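PDB 7AE5: phenolic acid decarboxylase from Sedimentibacter hydroxybenzoicus, which catalyses the non-oxidative decarboxylation of phenolic acids, including vanillic acid and, reversibly, 4-hydroxybenzoate and 3,4-dihydroxybenzoate, using prenylated FMN and manganese. Local coordinates for the interface of chains A and C and the interface of chains A and B. Residues are numbered along the deposited sequence; one frame, centred on the assembly and turned at random. Chains: chain A/B, Phenolic acid decarboxylase; chain C, Protein ShdD.

Contact 1: the interface of chains A and C. Residues chain A 181, 270, 288-290; chain C 59-63.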
loop_
_atom_site.group_PDB
_atom_site.type_symbol
_atom_site.label_atom_id
_atom_site.label_comp_id
_atom_site.label_asym_id
_atom_site.label_seq_id
_atom_site.Cartn_x
_atom_site.Cartn_y
_atom_site.Cartn_z
ATOM N N ALA A 181 0.781 42.241 -12.132
ATOM C CA ALA A 181 -0.552 42.702 -11.751
ATOM C C ALA A 181 -1.441 41.554 -11.292
ATOM O O ALA A 181 -2.380 41.771 -10.519
ATOM C CB ALA A 181 -1.207 43.443 -12.914
ATOM N N ARG A 270 1.433 45.436 -22.277
ATOM C CA ARG A 270 1.950 44.153 -21.813
ATOM C C ARG A 270 3.290 43.910 -22.486
ATOM O O ARG A 270 3.361 43.838 -23.718
ATOM C CB ARG A 270 0.978 43.013 -22.128
ATOM C CG ARG A 270 -0.364 43.146 -21.439
ATOM C CD ARG A 270 -0.272 42.862 -19.950
ATOM N NE ARG A 270 -1.600 42.737 -19.363
ATOM C CZ ARG A 270 -2.412 43.758 -19.126
ATOM N NH1 ARG A 270 -2.041 45.006 -19.363
ATOM N NH2 ARG A 270 -3.626 43.522 -18.636
ATOM N N LEU A 288 4.350 38.158 -20.515
ATOM C CA LEU A 288 3.914 39.513 -20.833
ATOM C C LEU A 288 3.164 40.060 -19.627
ATOM O O LEU A 288 2.050 39.617 -19.324
ATOM C CB LEU A 288 3.043 39.529 -22.085
ATOM C CG LEU A 288 3.756 39.267 -23.412
ATOM C CD1 LEU A 288 2.756 39.122 -24.546
ATOM C CD2 LEU A 288 4.747 40.375 -23.713
ATOM N N GLN A 289 3.775 41.007 -18.927
ATOM C CA GLN A 289 3.221 41.568 -17.705
ATOM C C GLN A 289 3.052 43.074 -17.863
ATOM O O GLN A 289 3.410 43.662 -18.886
ATOM C CB GLN A 289 4.108 41.231 -16.503
ATOM C CG GLN A 289 4.500 39.764 -16.434
ATOM C CD GLN A 289 4.065 39.098 -15.144
ATOM O OE1 GLN A 289 2.926 39.253 -14.705
ATOM N NE2 GLN A 289 4.971 38.340 -14.534
ATOM N N CYS A 290 2.496 43.696 -16.829
ATOM C CA CYS A 290 2.147 45.105 -16.892
ATOM C C CYS A 290 3.376 45.984 -16.685
ATOM O O CYS A 290 4.410 45.550 -16.169
ATOM C CB CYS A 290 1.080 45.440 -15.849
ATOM S SG CYS A 290 -0.510 44.614 -16.115
ATOM N N VAL C 59 -0.002 36.266 -21.654
ATOM C CA VAL C 59 -0.201 37.652 -21.254
ATOM C C VAL C 59 -0.939 37.659 -19.922
ATOM O O VAL C 59 -2.069 37.163 -19.821
ATOM C CB VAL C 59 -0.952 38.450 -22.332
ATOM C CG1 VAL C 59 -2.148 37.671 -22.855
ATOM C CG2 VAL C 59 -1.379 39.796 -21.784
ATOM N N ILE C 60 -0.292 38.203 -18.895
ATOM C CA ILE C 60 -0.843 38.181 -17.538
ATOM C C ILE C 60 -1.002 39.596 -17.008
ATOM O O ILE C 60 0.005 40.280 -16.741
ATOM C CB ILE C 60 0.054 37.359 -16.592
ATOM N N PRO C 61 -2.232 40.081 -16.839
ATOM C CA PRO C 61 -3.495 39.429 -17.145
ATOM C C PRO C 61 -3.955 39.695 -18.569
ATOM O O PRO C 61 -3.247 40.395 -19.283
ATOM C CB PRO C 61 -4.450 40.041 -16.120
ATOM C CG PRO C 61 -3.712 41.281 -15.568
ATOM C CD PRO C 61 -2.506 41.470 -16.396
ATOM N N PRO C 62 -5.089 39.140 -18.993
ATOM C CA PRO C 62 -5.641 39.545 -20.289
ATOM C C PRO C 62 -6.138 40.982 -20.243
ATOM O O PRO C 62 -6.807 41.401 -19.296
ATOM C CB PRO C 62 -6.789 38.555 -20.515
ATOM C CG PRO C 62 -7.144 38.070 -19.149
ATOM C CD PRO C 62 -5.843 38.012 -18.413
ATOM N N ILE C 63 -5.792 41.741 -21.278
ATOM C CA ILE C 63 -6.265 43.116 -21.414
ATOM C C ILE C 63 -7.705 43.078 -21.913
ATOM O O ILE C 63 -7.965 42.568 -23.013
ATOM C CB ILE C 63 -5.368 43.930 -22.359
#

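Contact 2: the interface of chains A and B. Residues chain A 461-464, 467; chain B 32-33, 36-37, 40.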
loop_
_atom_site.group_PDB
_atom_site.type_symbol
_atom_site.label_atom_id
_atom_site.label_comp_id
_atom_site.label_asym_id
_atom_site.label_seq_id
_atom_site.Cartn_x
_atom_site.Cartn_y
_atom_site.Cartn_z
ATOM N N PRO A 461 16.231 18.489 34.882
ATOM C CA PRO A 461 16.378 18.627 36.335
ATOM C C PRO A 461 15.673 19.865 36.870
ATOM O O PRO A 461 15.348 20.801 36.137
ATOM C CB PRO A 461 17.896 18.729 36.531
ATOM C CG PRO A 461 18.484 18.110 35.302
ATOM C CD PRO A 461 17.531 18.446 34.194
ATOM N N ASP A 462 15.434 19.848 38.182
ATOM C CA ASP A 462 14.846 20.989 38.871
ATOM C C ASP A 462 15.670 22.247 38.627
ATOM O O ASP A 462 16.899 22.229 38.723
ATOM C CB ASP A 462 14.763 20.703 40.373
ATOM C CG ASP A 462 13.378 20.275 40.814
ATOM O OD1 ASP A 462 12.716 19.523 40.068
ATOM O OD2 ASP A 462 12.957 20.688 41.917
ATOM N N GLY A 463 14.982 23.340 38.304
ATOM C CA GLY A 463 15.647 24.617 38.141
ATOM C C GLY A 463 16.359 24.816 36.826
ATOM O O GLY A 463 17.283 25.633 36.755
ATOM N N THR A 464 15.963 24.097 35.774
ATOM C CA THR A 464 16.596 24.295 34.474
ATOM C C THR A 464 16.218 25.643 33.874
ATOM O O THR A 464 17.062 26.320 33.274
ATOM C CB THR A 464 16.220 23.159 33.522
ATOM O OG1 THR A 464 16.691 21.912 34.048
ATOM C CG2 THR A 464 16.832 23.393 32.150
ATOM N N TRP A 467 18.270 28.244 35.584
ATOM C CA TRP A 467 19.684 28.182 35.232
ATOM C C TRP A 467 19.936 28.658 33.810
ATOM O O TRP A 467 21.015 29.193 33.523
ATOM C CB TRP A 467 20.218 26.764 35.424
ATOM C CG TRP A 467 20.825 26.574 36.769
ATOM C CD1 TRP A 467 20.224 26.049 37.875
ATOM C CD2 TRP A 467 22.149 26.943 37.168
ATOM N NE1 TRP A 467 21.098 26.052 38.935
ATOM C CE2 TRP A 467 22.287 26.597 38.527
ATOM C CE3 TRP A 467 23.234 27.524 36.506
ATOM C CZ2 TRP A 467 23.467 26.813 39.237
ATOM C CZ3 TRP A 467 24.404 27.739 37.212
ATOM C CH2 TRP A 467 24.511 27.384 38.562
ATOM N N PRO B 32 20.232 20.135 42.677
ATOM C CA PRO B 32 20.196 19.743 41.268
ATOM C C PRO B 32 20.908 20.758 40.381
ATOM O O PRO B 32 20.634 20.836 39.184
ATOM C CB PRO B 32 18.704 19.717 40.979
ATOM C CG PRO B 32 18.203 20.900 41.765
ATOM C CD PRO B 32 19.060 20.959 43.025
ATOM N N ASP B 33 21.828 21.520 40.975
ATOM C CA ASP B 33 22.376 22.691 40.298
ATOM C C ASP B 33 23.265 22.300 39.123
ATOM O O ASP B 33 23.119 22.840 38.020
ATOM C CB ASP B 33 23.152 23.551 41.296
ATOM C CG ASP B 33 22.288 24.040 42.440
ATOM O OD1 ASP B 33 21.053 24.131 42.264
ATOM O OD2 ASP B 33 22.845 24.327 43.521
ATOM N N ALA B 36 21.179 20.731 36.319
ATOM C CA ALA B 36 20.319 21.737 35.705
ATOM C C ALA B 36 21.124 22.683 34.827
ATOM O O ALA B 36 20.646 23.124 33.777
ATOM C CB ALA B 36 19.563 22.519 36.780
ATOM N N ALA B 37 22.352 23.003 35.239
ATOM C CA ALA B 37 23.194 23.869 34.424
ATOM C C ALA B 37 23.668 23.164 33.163
ATOM O O ALA B 37 23.854 23.810 32.126
ATOM C CB ALA B 37 24.385 24.365 35.239
ATOM N N ALA B 40 20.668 23.268 31.041
ATOM C CA ALA B 40 20.446 24.652 30.632
ATOM C C ALA B 40 21.457 25.093 29.582
ATOM O O ALA B 40 21.105 25.814 28.640
ATOM C CB ALA B 40 20.501 25.580 31.845
#

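Contact 3: the interface of chains A and C. Residues chain A 126, 141, 171-174; chain C 14-15, 25, 27, 34.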
loop_
_atom_site.group_PDB
_atom_site.type_symbol
_atom_site.label_atom_id
_atom_site.label_comp_id
_atom_site.label_asym_id
_atom_site.label_seq_id
_atom_site.Cartn_x
_atom_site.Cartn_y
_atom_site.Cartn_z
ATOM N N PHE A 126 18.020 55.498 -11.960
ATOM C CA PHE A 126 19.421 55.174 -11.712
ATOM C C PHE A 126 20.130 56.274 -10.934
ATOM O O PHE A 126 21.104 55.999 -10.226
ATOM C CB PHE A 126 20.135 54.910 -13.037
ATOM C CG PHE A 126 19.714 53.634 -13.707
ATOM C CD1 PHE A 126 18.567 53.588 -14.483
ATOM C CD2 PHE A 126 20.463 52.481 -13.561
ATOM C CE1 PHE A 126 18.177 52.414 -15.099
ATOM C CE2 PHE A 126 20.079 51.302 -14.176
ATOM C CZ PHE A 126 18.934 51.270 -14.945
ATOM N N PHE A 141 17.427 44.481 -14.211
ATOM C CA PHE A 141 17.662 44.933 -12.848
ATOM C C PHE A 141 16.333 45.023 -12.113
ATOM O O PHE A 141 15.361 45.577 -12.638
ATOM C CB PHE A 141 18.374 46.286 -12.842
ATOM C CG PHE A 141 19.628 46.313 -13.668
ATOM C CD1 PHE A 141 20.462 45.209 -13.725
ATOM C CD2 PHE A 141 19.975 47.446 -14.384
ATOM C CE1 PHE A 141 21.615 45.230 -14.483
ATOM C CE2 PHE A 141 21.128 47.474 -15.145
ATOM C CZ PHE A 141 21.950 46.364 -15.194
ATOM N N VAL A 171 13.154 46.847 -13.793
ATOM C CA VAL A 171 13.419 48.156 -14.376
ATOM C C VAL A 171 13.457 48.018 -15.893
ATOM O O VAL A 171 14.274 47.271 -16.444
ATOM C CB VAL A 171 14.728 48.743 -13.830
ATOM C CG1 VAL A 171 15.002 50.099 -14.449
ATOM C CG2 VAL A 171 14.663 48.852 -12.315
ATOM N N LYS A 172 12.559 48.729 -16.575
ATOM C CA LYS A 172 12.434 48.670 -18.027
ATOM C C LYS A 172 13.026 49.895 -18.713
ATOM O O LYS A 172 13.842 49.757 -19.627
ATOM C CB LYS A 172 10.961 48.513 -18.423
ATOM C CG LYS A 172 10.612 47.138 -18.959
ATOM C CD LYS A 172 10.211 46.194 -17.840
ATOM C CE LYS A 172 10.125 44.766 -18.344
ATOM N NZ LYS A 172 9.036 44.596 -19.341
ATOM N N ASP A 173 12.617 51.091 -18.301
ATOM C CA ASP A 173 13.232 52.330 -18.753
ATOM C C ASP A 173 13.611 53.159 -17.531
ATOM O O ASP A 173 13.329 52.786 -16.388
ATOM C CB ASP A 173 12.305 53.111 -19.690
ATOM C CG ASP A 173 13.067 53.854 -20.770
ATOM O OD1 ASP A 173 14.314 53.893 -20.693
ATOM O OD2 ASP A 173 12.428 54.386 -21.702
ATOM N N ARG A 174 14.257 54.302 -17.778
ATOM C CA ARG A 174 14.720 55.143 -16.680
ATOM C C ARG A 174 13.575 55.617 -15.794
ATOM O O ARG A 174 13.804 55.940 -14.622
ATOM C CB ARG A 174 15.505 56.337 -17.231
ATOM C CG ARG A 174 14.687 57.299 -18.077
ATOM C CD ARG A 174 15.577 58.120 -19.003
ATOM N NE ARG A 174 16.469 59.014 -18.275
ATOM C CZ ARG A 174 16.405 60.338 -18.320
ATOM N NH1 ARG A 174 15.501 60.962 -19.058
ATOM N NH2 ARG A 174 17.272 61.055 -17.611
ATOM N N MET C 14 20.163 52.852 -22.572
ATOM C CA MET C 14 19.127 53.198 -21.607
ATOM C C MET C 14 19.563 54.342 -20.700
ATOM O O MET C 14 18.866 55.357 -20.600
ATOM C CB MET C 14 18.755 51.956 -20.793
ATOM C CG MET C 14 17.736 52.163 -19.694
ATOM S SD MET C 14 17.312 50.553 -19.004
ATOM C CE MET C 14 16.255 51.011 -17.644
ATOM N N VAL C 15 20.718 54.201 -20.045
ATOM C CA VAL C 15 21.291 55.236 -19.190
ATOM C C VAL C 15 22.808 55.186 -19.312
ATOM O O VAL C 15 23.385 54.235 -19.846
ATOM C CB VAL C 15 20.891 55.079 -17.704
ATOM C CG1 VAL C 15 19.389 55.240 -17.512
ATOM C CG2 VAL C 15 21.371 53.739 -17.162
ATOM N N VAL C 25 24.150 51.246 -19.699
ATOM C CA VAL C 25 23.129 50.207 -19.637
ATOM C C VAL C 25 22.355 50.219 -20.947
ATOM O O VAL C 25 21.837 51.263 -21.357
ATOM C CB VAL C 25 22.184 50.406 -18.438
ATOM C CG1 VAL C 25 20.940 49.542 -18.591
ATOM C CG2 VAL C 25 22.901 50.085 -17.141
ATOM N N VAL C 27 19.314 48.306 -23.508
ATOM C CA VAL C 27 18.004 47.674 -23.397
ATOM C C VAL C 27 17.515 47.319 -24.794
ATOM O O VAL C 27 17.667 48.103 -25.736
ATOM C CB VAL C 27 16.994 48.593 -22.671
ATOM C CG1 VAL C 27 17.042 50.000 -23.244
ATOM C CG2 VAL C 27 15.585 48.026 -22.748
ATOM N N SER C 34 17.773 43.854 -20.492
ATOM C CA SER C 34 18.679 44.939 -20.148
ATOM C C SER C 34 19.984 44.377 -19.597
ATOM O O SER C 34 20.000 43.336 -18.933
ATOM C CB SER C 34 18.046 45.893 -19.125
ATOM O OG SER C 34 17.254 45.188 -18.186
HETATM O O HOH W 1 16.953 47.007 -15.684
#

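Contact 1: the interface of chains A and C
A:Arg270 lies across the C-terminal tail of ShdD (chain C), touching C:Val59 with its aliphatic stem and C:Pro61 with its guanidinium; here the tail docks on the decarboxylase, one of the places that bind the small protein to it. Its CG is anti to the carbonyl carbon (chi1 -62°) and the chain bends at chi2, which swings the head over the tail. CG meets the C:Val59 methyl CG2 at 3.5 Å, the two side chains crossing at about a right angle. Further out, NE donates to the carbonyl O of C:Pro61 at 2.9 Å; the oxygen lies near the guanidinium plane, and NH2 adds a weaker bond to it. A:Cys290 SG lies over one face toward the rim; C:Ile63, whose side chain is modelled incompletely, brings CB loosely over the other. C:Pro61, which follows a cis peptide bond, brings its ring carbon CD over the NE-NH2 edge, on the side of A:Cys290 SG. Beside this, the tail pairs with the start of strand 287-299: A:Leu288 and C:Val59 form a parallel bridge. C:Ile60 N donates to the carbonyl O of A:Leu288 at 2.8 Å, almost straight at the hydrogen (172°). A:Cys290 SG touches CD of C:Pro61 at 3.7 Å.

Contact 2: the interface of chains A and B
With chi1 at -93° and chi2 at 96°, A:Trp467 turns its indole from helix 464-475 so that one face lies against helix 30-43 of chain B. The methyl CB of B:Ala37 sits over that face, 3.6 Å from CE3 of A:Trp467, in a CH-pi contact with the six-membered ring. The carbonyl O of B:Asp33 lies above the same face, toward the rim. CB of B:Asp33 approaches CZ2 of A:Trp467 at 3.9 Å; its side chain crosses the indole at about a right angle, with the carboxylate plane tilted 43° from the ring.

Small residues let the helix come close: CB of B:Ala36 reaches CD1 of A:Trp467 at 3.8 Å and also touches the carbonyl O of A:Asp462. B:Ala40 packs its methyl on CB of A:Trp467. In the loop ahead of helix 464-475, CB of A:Asp462 rests on CG of B:Pro32 at 3.7 Å, while A:Pro461 lays its ring against the backbone of B:Ala36. A:Thr464 OG1 bonds back to the carbonyl O of A:Pro461 at 2.7 Å, tying the helix start to this loop. No hydrogen bond crosses the patch, which rests on carbon contacts and shape. Repeated with the chains exchanged about a two-fold axis, it fastens the C-terminal helix of each subunit to an N-terminal helix of its neighbour, joining two subunits within the homohexamer.

Contact 3: the interface of chains A and C
A:Phe126 takes the methyl CG2 of C:Val15 over the centre of one ring face, 3.7 Å from the centroid, and the methyl CE of C:Met14 in plane at its edge. A:Phe141 is likewise met at its edge, where CG2 of C:Val25 lies 3.7 Å from CE2. Here chain C, a small zinc-binding protein with a four-cysteine metal site, lays its strands 11-16 and 24-28 on the UbiD-family decarboxylase. C:Met14 reaches in fully stretched, CG anti to the backbone N (chi1 177°) and the chain extended beyond it. Its side chain crosses that of A:Phe126 at about a right angle and sets CE 3.5 Å from CE1 of the ring and 3.6 Å from CG1 of A:Val171. The same methyl meets the backbone of strand 169-173 at the carbonyl O of A:Lys172 and CA of A:Asp173. An alanine in place of A:Phe126 would probably leave CG2 of C:Val15 without the ring face beneath it and open a gap beside the C:Met14 methyl. CG1 of C:Val15 spans from CD1 of A:Phe126 toward CB of A:Arg174. A polar link across this patch runs through water 1, which is 3.1 Å from the hydroxyl OG of C:Ser34. On the enzyme side this water bonds to the backbone N of A:Phe141 at 3.0 Å and to the carbonyl O of A:Val171 at 2.8 Å.

Contact 1 and contact 3 join the same two chains, with their C-alpha centres about 20 Å apart; they share no residue. The tail of chain C serves contact 1, its strands contact 3, so the small protein is anchored at two separate places on one enzyme subunit. The centres lie about 14 Å and 21 Å, respectively, from A:Glu278, the predicted proton donor. Contact 2 joins two enzyme subunits, about 61 Å from either of the others and about 43 Å from A:Glu278. In the copies given, this patch lies well away from the ShdD sites, compatible with an assembly of six copies of each protein.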